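PDB 5B3T: biliverdin reductase from Synechocystis sp., which reduces biliverdin, a heme-breakdown tetrapyrrole, probably to bilirubin with NADPH as electron donor, and belongs to the Gfo/Idh/MocA family of Rossmann-fold oxidoreductases. Local coordinates for residues A25-E30 / G285-D290; W171-Q176 / Y238-V243. All blocks are in the same frame, centred on the assembly; numbering follows the deposited sequence.

Contact 1: residues A25-E30 / G285-D290; sequences AQRRAE and GLFRQD. With PO4 (phosphate ion), chain E.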
loop_
_atom_site.group_PDB
_atom_site.type_symbol
_atom_site.label_atom_id
_atom_site.label_comp_id
_atom_site.label_asym_id
_atom_site.label_seq_id
_atom_site.Cartn_x
_atom_site.Cartn_y
_atom_site.Cartn_z
ATOM N N ALA A 25 0.243 3.675 10.290
ATOM C CA ALA A 25 -0.181 3.413 11.660
ATOM C C ALA A 25 -0.427 4.711 12.419
ATOM O O ALA A 25 -1.386 4.813 13.193
ATOM C CB ALA A 25 0.867 2.564 12.377
ATOM N N GLN A 26 0.427 5.714 12.208
ATOM C CA GLN A 26 0.278 6.977 12.924
ATOM C C GLN A 26 -0.984 7.714 12.489
ATOM O O GLN A 26 -1.727 8.236 13.327
ATOM C CB GLN A 26 1.521 7.845 12.714
ATOM C CG GLN A 26 2.768 7.296 13.391
ATOM C CD GLN A 26 4.038 8.011 12.967
ATOM O OE1 GLN A 26 4.030 9.215 12.711
ATOM N NE2 GLN A 26 5.137 7.269 12.889
ATOM N N ARG A 27 -1.244 7.764 11.178
ATOM C CA ARG A 27 -2.453 8.423 10.688
ATOM C C ARG A 27 -3.709 7.735 11.208
ATOM O O ARG A 27 -4.666 8.403 11.616
ATOM C CB ARG A 27 -2.457 8.454 9.160
ATOM C CG ARG A 27 -1.363 9.314 8.554
ATOM C CD ARG A 27 -1.389 10.706 9.152
ATOM N NE ARG A 27 -0.534 11.639 8.427
ATOM C CZ ARG A 27 -0.125 12.804 8.917
ATOM N NH1 ARG A 27 -0.483 13.165 10.142
ATOM N NH2 ARG A 27 0.651 13.600 8.193
ATOM N N ARG A 28 -3.727 6.400 11.194
ATOM C CA ARG A 28 -4.866 5.669 11.742
ATOM C C ARG A 28 -5.019 5.942 13.233
ATOM O O ARG A 28 -6.132 6.164 13.725
ATOM C CB ARG A 28 -4.699 4.169 11.490
ATOM C CG ARG A 28 -4.642 3.769 10.023
ATOM C CD ARG A 28 -6.012 3.754 9.372
ATOM N NE ARG A 28 -5.954 3.171 8.034
ATOM C CZ ARG A 28 -6.999 3.053 7.223
ATOM N NH1 ARG A 28 -8.194 3.478 7.609
ATOM N NH2 ARG A 28 -6.851 2.506 6.023
ATOM N N ALA A 29 -3.904 5.930 13.969
ATOM C CA ALA A 29 -3.957 6.162 15.409
ATOM C C ALA A 29 -4.511 7.544 15.727
ATOM O O ALA A 29 -5.281 7.707 16.680
ATOM C CB ALA A 29 -2.568 5.993 16.021
ATOM N N GLU A 30 -4.130 8.551 14.937
ATOM C CA GLU A 30 -4.610 9.907 15.185
ATOM C C GLU A 30 -6.130 9.984 15.089
ATOM O O GLU A 30 -6.779 10.619 15.928
ATOM C CB GLU A 30 -3.951 10.882 14.208
ATOM C CG GLU A 30 -2.465 11.108 14.465
ATOM C CD GLU A 30 -1.782 11.889 13.356
ATOM O OE1 GLU A 30 -2.350 11.983 12.247
ATOM O OE2 GLU A 30 -0.673 12.410 13.595
ATOM N N GLY A 285 -5.985 13.500 5.004
ATOM C CA GLY A 285 -7.415 13.579 4.762
ATOM C C GLY A 285 -7.986 12.280 4.230
ATOM O O GLY A 285 -9.086 11.874 4.611
ATOM N N LEU A 286 -7.243 11.605 3.349
ATOM C CA LEU A 286 -7.728 10.349 2.784
ATOM C C LEU A 286 -7.738 9.238 3.826
ATOM O O LEU A 286 -8.653 8.406 3.842
ATOM C CB LEU A 286 -6.878 9.949 1.578
ATOM C CG LEU A 286 -6.991 10.853 0.349
ATOM C CD1 LEU A 286 -5.849 10.587 -0.620
ATOM C CD2 LEU A 286 -8.337 10.657 -0.336
ATOM N N PHE A 287 -6.726 9.199 4.700
ATOM C CA PHE A 287 -6.737 8.224 5.788
ATOM C C PHE A 287 -7.901 8.472 6.736
ATOM O O PHE A 287 -8.532 7.523 7.215
ATOM C CB PHE A 287 -5.414 8.262 6.557
ATOM C CG PHE A 287 -4.394 7.274 6.066
ATOM C CD1 PHE A 287 -4.616 5.912 6.192
ATOM C CD2 PHE A 287 -3.209 7.704 5.494
ATOM C CE1 PHE A 287 -3.681 4.996 5.744
ATOM C CE2 PHE A 287 -2.266 6.792 5.043
ATOM C CZ PHE A 287 -2.503 5.436 5.168
ATOM N N ARG A 288 -8.198 9.742 7.022
ATOM C CA ARG A 288 -9.285 10.053 7.944
ATOM C C ARG A 288 -10.632 9.630 7.372
ATOM O O ARG A 288 -11.442 9.004 8.066
ATOM C CB ARG A 288 -9.290 11.543 8.283
ATOM C CG ARG A 288 -10.434 11.927 9.215
ATOM C CD ARG A 288 -10.350 13.370 9.672
ATOM N NE ARG A 288 -11.436 13.694 10.591
ATOM C CZ ARG A 288 -11.414 14.709 11.450
ATOM N NH1 ARG A 288 -10.355 15.505 11.512
ATOM N NH2 ARG A 288 -12.450 14.924 12.249
ATOM N N GLN A 289 -10.892 9.966 6.105
ATOM C CA GLN A 289 -12.150 9.563 5.481
ATOM C C GLN A 289 -12.297 8.046 5.469
ATOM O O GLN A 289 -13.386 7.519 5.724
ATOM C CB GLN A 289 -12.241 10.120 4.060
ATOM C CG GLN A 289 -12.243 11.641 3.982
ATOM C CD GLN A 289 -13.186 12.276 4.988
ATOM O OE1 GLN A 289 -12.770 13.073 5.831
ATOM N NE2 GLN A 289 -14.464 11.924 4.907
ATOM N N ASP A 290 -11.211 7.327 5.179
ATOM C CA ASP A 290 -11.284 5.870 5.166
ATOM C C ASP A 290 -11.511 5.315 6.567
ATOM O O ASP A 290 -12.323 4.402 6.753
ATOM C CB ASP A 290 -10.015 5.281 4.558
ATOM C CG ASP A 290 -10.126 3.787 4.330
ATOM O OD1 ASP A 290 -10.746 3.385 3.322
ATOM O OD2 ASP A 290 -9.601 3.017 5.161
HETATM P P PO4 E . -11.521 17.676 14.573
HETATM O O1 PO4 E . -12.000 19.094 14.368
HETATM O O2 PO4 E . -11.167 17.469 16.027
HETATM O O3 PO4 E . -10.301 17.426 13.719
HETATM O O4 PO4 E . -12.617 16.715 14.179
#
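Arg28 reaches across from helix 23-34 to helix 283-300, passing Phe287 before it closes on Asp290. From CB the chain sets out with CG beside the backbone N and bends at chi2 (-78°), which carries it toward the second helix. CD lies 4.1 Å from CD1 of Phe287. NE comes closer, 3.6 Å from the same CD1, at the edge of the ring, while CD1 lies over one guanidinium face, the two planes being 75° apart. At the tip NH1 and NH2 are each 2.9 Å from OD2 of Asp290, OD2 itself lying close to the guanidinium plane and both bonds somewhat bent; NH1 meets OD2 on its anti lone pair, while NH2 approaches from above the carboxylate plane. Helix 23-34 is the first helix of the NADP-binding Rossmann domain, and the bridge ties it to the C-terminal alpha/beta domain, the axes of residues 25-30 and 285-290 lying 54° apart. His129 holds the other oxygen of Asp290, and Thr291 bonds with NH1 of Arg28. CB of Arg27 meets the Phe287 ring obliquely, 3.8 Å from CD2. Arg288 points away and binds a phosphate ion, probably from the crystallisation liquor.

Contact 2: residues W171-Q176 / Y238-V243; sequences WTYHHQ and YGKGEV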
loop_
_atom_site.group_PDB
_atom_site.type_symbol
_atom_site.label_atom_id
_atom_site.label_comp_id
_atom_site.label_asym_id
_atom_site.label_seq_id
_atom_site.Cartn_x
_atom_site.Cartn_y
_atom_site.Cartn_z
ATOM N N TRP A 171 14.647 -4.339 7.472
ATOM C CA TRP A 171 13.756 -5.223 6.725
ATOM C C TRP A 171 13.460 -4.704 5.323
ATOM O O TRP A 171 13.168 -5.497 4.422
ATOM C CB TRP A 171 12.454 -5.444 7.502
ATOM C CG TRP A 171 11.534 -4.253 7.570
ATOM C CD1 TRP A 171 11.481 -3.311 8.557
ATOM C CD2 TRP A 171 10.515 -3.900 6.625
ATOM N NE1 TRP A 171 10.501 -2.387 8.278
ATOM C CE2 TRP A 171 9.893 -2.728 7.098
ATOM C CE3 TRP A 171 10.072 -4.459 5.422
ATOM C CZ2 TRP A 171 8.853 -2.103 6.409
ATOM C CZ3 TRP A 171 9.038 -3.838 4.738
ATOM C CH2 TRP A 171 8.441 -2.672 5.234
ATOM N N THR A 172 13.539 -3.388 5.110
ATOM C CA THR A 172 13.253 -2.831 3.792
ATOM C C THR A 172 14.311 -3.186 2.754
ATOM O O THR A 172 14.053 -3.032 1.555
ATOM C CB THR A 172 13.107 -1.309 3.881
ATOM O OG1 THR A 172 14.218 -0.761 4.598
ATOM C CG2 THR A 172 11.810 -0.937 4.593
ATOM N N TYR A 173 15.490 -3.647 3.177
ATOM C CA TYR A 173 16.522 -4.129 2.266
ATOM C C TYR A 173 16.792 -5.616 2.471
ATOM O O TYR A 173 17.831 -6.125 2.040
ATOM C CB TYR A 173 17.811 -3.320 2.431
ATOM C CG TYR A 173 17.777 -1.978 1.734
ATOM C CD1 TYR A 173 16.997 -0.940 2.221
ATOM C CD2 TYR A 173 18.523 -1.754 0.584
ATOM C CE1 TYR A 173 16.961 0.288 1.584
ATOM C CE2 TYR A 173 18.495 -0.530 -0.061
ATOM C CZ TYR A 173 17.712 0.486 0.445
ATOM O OH TYR A 173 17.680 1.703 -0.194
ATOM N N HIS A 174 15.868 -6.314 3.126
ATOM C CA HIS A 174 15.981 -7.736 3.416
ATOM C C HIS A 174 15.131 -8.495 2.404
ATOM O O HIS A 174 13.933 -8.224 2.274
ATOM C CB HIS A 174 15.525 -8.006 4.852
ATOM C CG HIS A 174 15.687 -9.427 5.298
ATOM N ND1 HIS A 174 14.696 -10.372 5.146
ATOM C CD2 HIS A 174 16.713 -10.053 5.921
ATOM C CE1 HIS A 174 15.110 -11.524 5.644
ATOM N NE2 HIS A 174 16.332 -11.358 6.120
ATOM N N HIS A 175 15.757 -9.432 1.681
ATOM C CA HIS A 175 15.089 -10.114 0.572
ATOM C C HIS A 175 13.724 -10.664 0.974
ATOM O O HIS A 175 12.715 -10.400 0.310
ATOM C CB HIS A 175 15.971 -11.247 0.039
ATOM C CG HIS A 175 17.043 -10.797 -0.905
ATOM N ND1 HIS A 175 16.779 -10.411 -2.201
ATOM C CD2 HIS A 175 18.385 -10.698 -0.749
ATOM C CE1 HIS A 175 17.911 -10.081 -2.800
ATOM N NE2 HIS A 175 18.900 -10.247 -1.940
ATOM N N GLN A 176 13.673 -11.431 2.063
ATOM C CA GLN A 176 12.437 -12.118 2.425
ATOM C C GLN A 176 11.424 -11.179 3.074
ATOM O O GLN A 176 10.228 -11.250 2.770
ATOM C CB GLN A 176 12.749 -13.296 3.347
ATOM C CG GLN A 176 13.454 -14.448 2.644
ATOM C CD GLN A 176 13.766 -15.594 3.583
ATOM O OE1 GLN A 176 13.258 -15.647 4.704
ATOM N NE2 GLN A 176 14.602 -16.522 3.130
ATOM N N TYR A 238 11.169 0.484 -10.265
ATOM C CA TYR A 238 11.448 0.600 -8.837
ATOM C C TYR A 238 12.924 0.329 -8.605
ATOM O O TYR A 238 13.395 -0.789 -8.837
ATOM C CB TYR A 238 10.592 -0.365 -8.009
ATOM C CG TYR A 238 10.796 -0.233 -6.512
ATOM C CD1 TYR A 238 11.782 -0.960 -5.853
ATOM C CD2 TYR A 238 10.003 0.623 -5.759
ATOM C CE1 TYR A 238 11.971 -0.837 -4.487
ATOM C CE2 TYR A 238 10.183 0.751 -4.394
ATOM C CZ TYR A 238 11.168 0.019 -3.764
ATOM O OH TYR A 238 11.350 0.143 -2.406
ATOM N N GLY A 239 13.644 1.344 -8.138
ATOM C CA GLY A 239 15.044 1.185 -7.801
ATOM C C GLY A 239 15.413 1.889 -6.513
ATOM O O GLY A 239 14.903 2.974 -6.225
ATOM N N LYS A 240 16.288 1.276 -5.719
ATOM C CA LYS A 240 16.796 1.916 -4.516
ATOM C C LYS A 240 18.120 1.269 -4.148
ATOM O O LYS A 240 18.401 0.130 -4.530
ATOM C CB LYS A 240 15.804 1.822 -3.349
ATOM C CG LYS A 240 15.635 0.429 -2.758
ATOM C CD LYS A 240 14.643 0.456 -1.602
ATOM C CE LYS A 240 14.306 -0.943 -1.122
ATOM N NZ LYS A 240 13.164 -0.928 -0.166
ATOM N N GLY A 241 18.934 2.012 -3.408
ATOM C CA GLY A 241 20.188 1.462 -2.937
ATOM C C GLY A 241 21.425 2.252 -3.305
ATOM O O GLY A 241 21.344 3.417 -3.707
ATOM N N GLU A 242 22.583 1.602 -3.189
ATOM C CA GLU A 242 23.864 2.297 -3.211
ATOM C C GLU A 242 24.320 2.692 -4.612
ATOM O O GLU A 242 25.192 3.559 -4.734
ATOM C CB GLU A 242 24.932 1.423 -2.543
ATOM C CG GLU A 242 24.759 1.299 -1.033
ATOM C CD GLU A 242 25.707 0.294 -0.402
ATOM O OE1 GLU A 242 26.585 -0.237 -1.116
ATOM O OE2 GLU A 242 25.574 0.038 0.813
ATOM N N VAL A 243 23.753 2.100 -5.669
ATOM C CA VAL A 243 24.247 2.345 -7.022
ATOM C C VAL A 243 23.547 3.503 -7.720
ATOM O O VAL A 243 23.954 3.878 -8.829
ATOM C CB VAL A 243 24.116 1.085 -7.905
ATOM C CG1 VAL A 243 24.861 -0.081 -7.278
ATOM C CG2 VAL A 243 22.649 0.740 -8.130
#
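Lys240 reaches from strand 233-241 to the turn that carries Thr172 and Tyr173. Just before it in the strand, Tyr238 makes no direct contact with residues 171-176, but its OH accepts a hydrogen bond from NZ of Lys240 at 3.1 Å and so helps to place the ammonium group. Gly239 keeps the strand in its sheet through backbone bonds with Thr160 and Met162. Lys240 and Tyr173 share the bulk of the contact. CG of Lys240 stands between the backbone N and the carbonyl carbon (chi1 71°), and beyond it the extended chain passes at a slant over the Tyr173 ring. CG lies 3.5 Å from OH of Tyr173, CD 3.7 Å from its CZ, and CE sits over one face of the ring, 4.1 Å from the centroid, in a CH-pi contact. NZ stands above the rim, 4.8 Å from the centroid in an off-centre cation-pi contact, and donates to the carbonyl O of Thr172 at 2.9 Å, tilted 33° from the carbonyl plane. Phe178 offers this buried charge a second aromatic partner. A methionine in place of Lys240 would probably leave the Thr172 carbonyl and the Tyr238 hydroxyl without their shared donor, and the turn less firmly held to the strand. Gly241 follows with its CA at the edge of the Tyr173 ring, 3.9 Å from CE2; its backbone angles, which would press a CB against the preceding carbonyl O, suit glycine. Glu242, beyond the strand, turns instead to Arg218. The contact thus fastens the segment that begins with Trp171 and follows Arg170, both NADP-binding, to the large mixed sheet of the C-terminal alpha/beta domain of the Gfo/Idh/MocA fold.

How the contacts relate
Contact 1 spans the two domains, whereas contact 2 lies within the C-terminal one and is nested in the chain loop that contact 1 closes. Their centres are 27 Å apart and their nearest atoms about 11 Å, so they do not touch. Both border the NADP-binding site, which is empty of cofactor in this chain. In contact 1 the side chains of Phe287 and Ala24, a cofactor-binding residue, approach within about 4 Å; contact 2 itself includes Trp171, and Thr172 lies about 6 Å from Asn84 of the Rossmann domain, between side chains. Each contact thus lies beside some of the cofactor-binding residues, one as an interdomain helix pair and the other as a sheet-held turn.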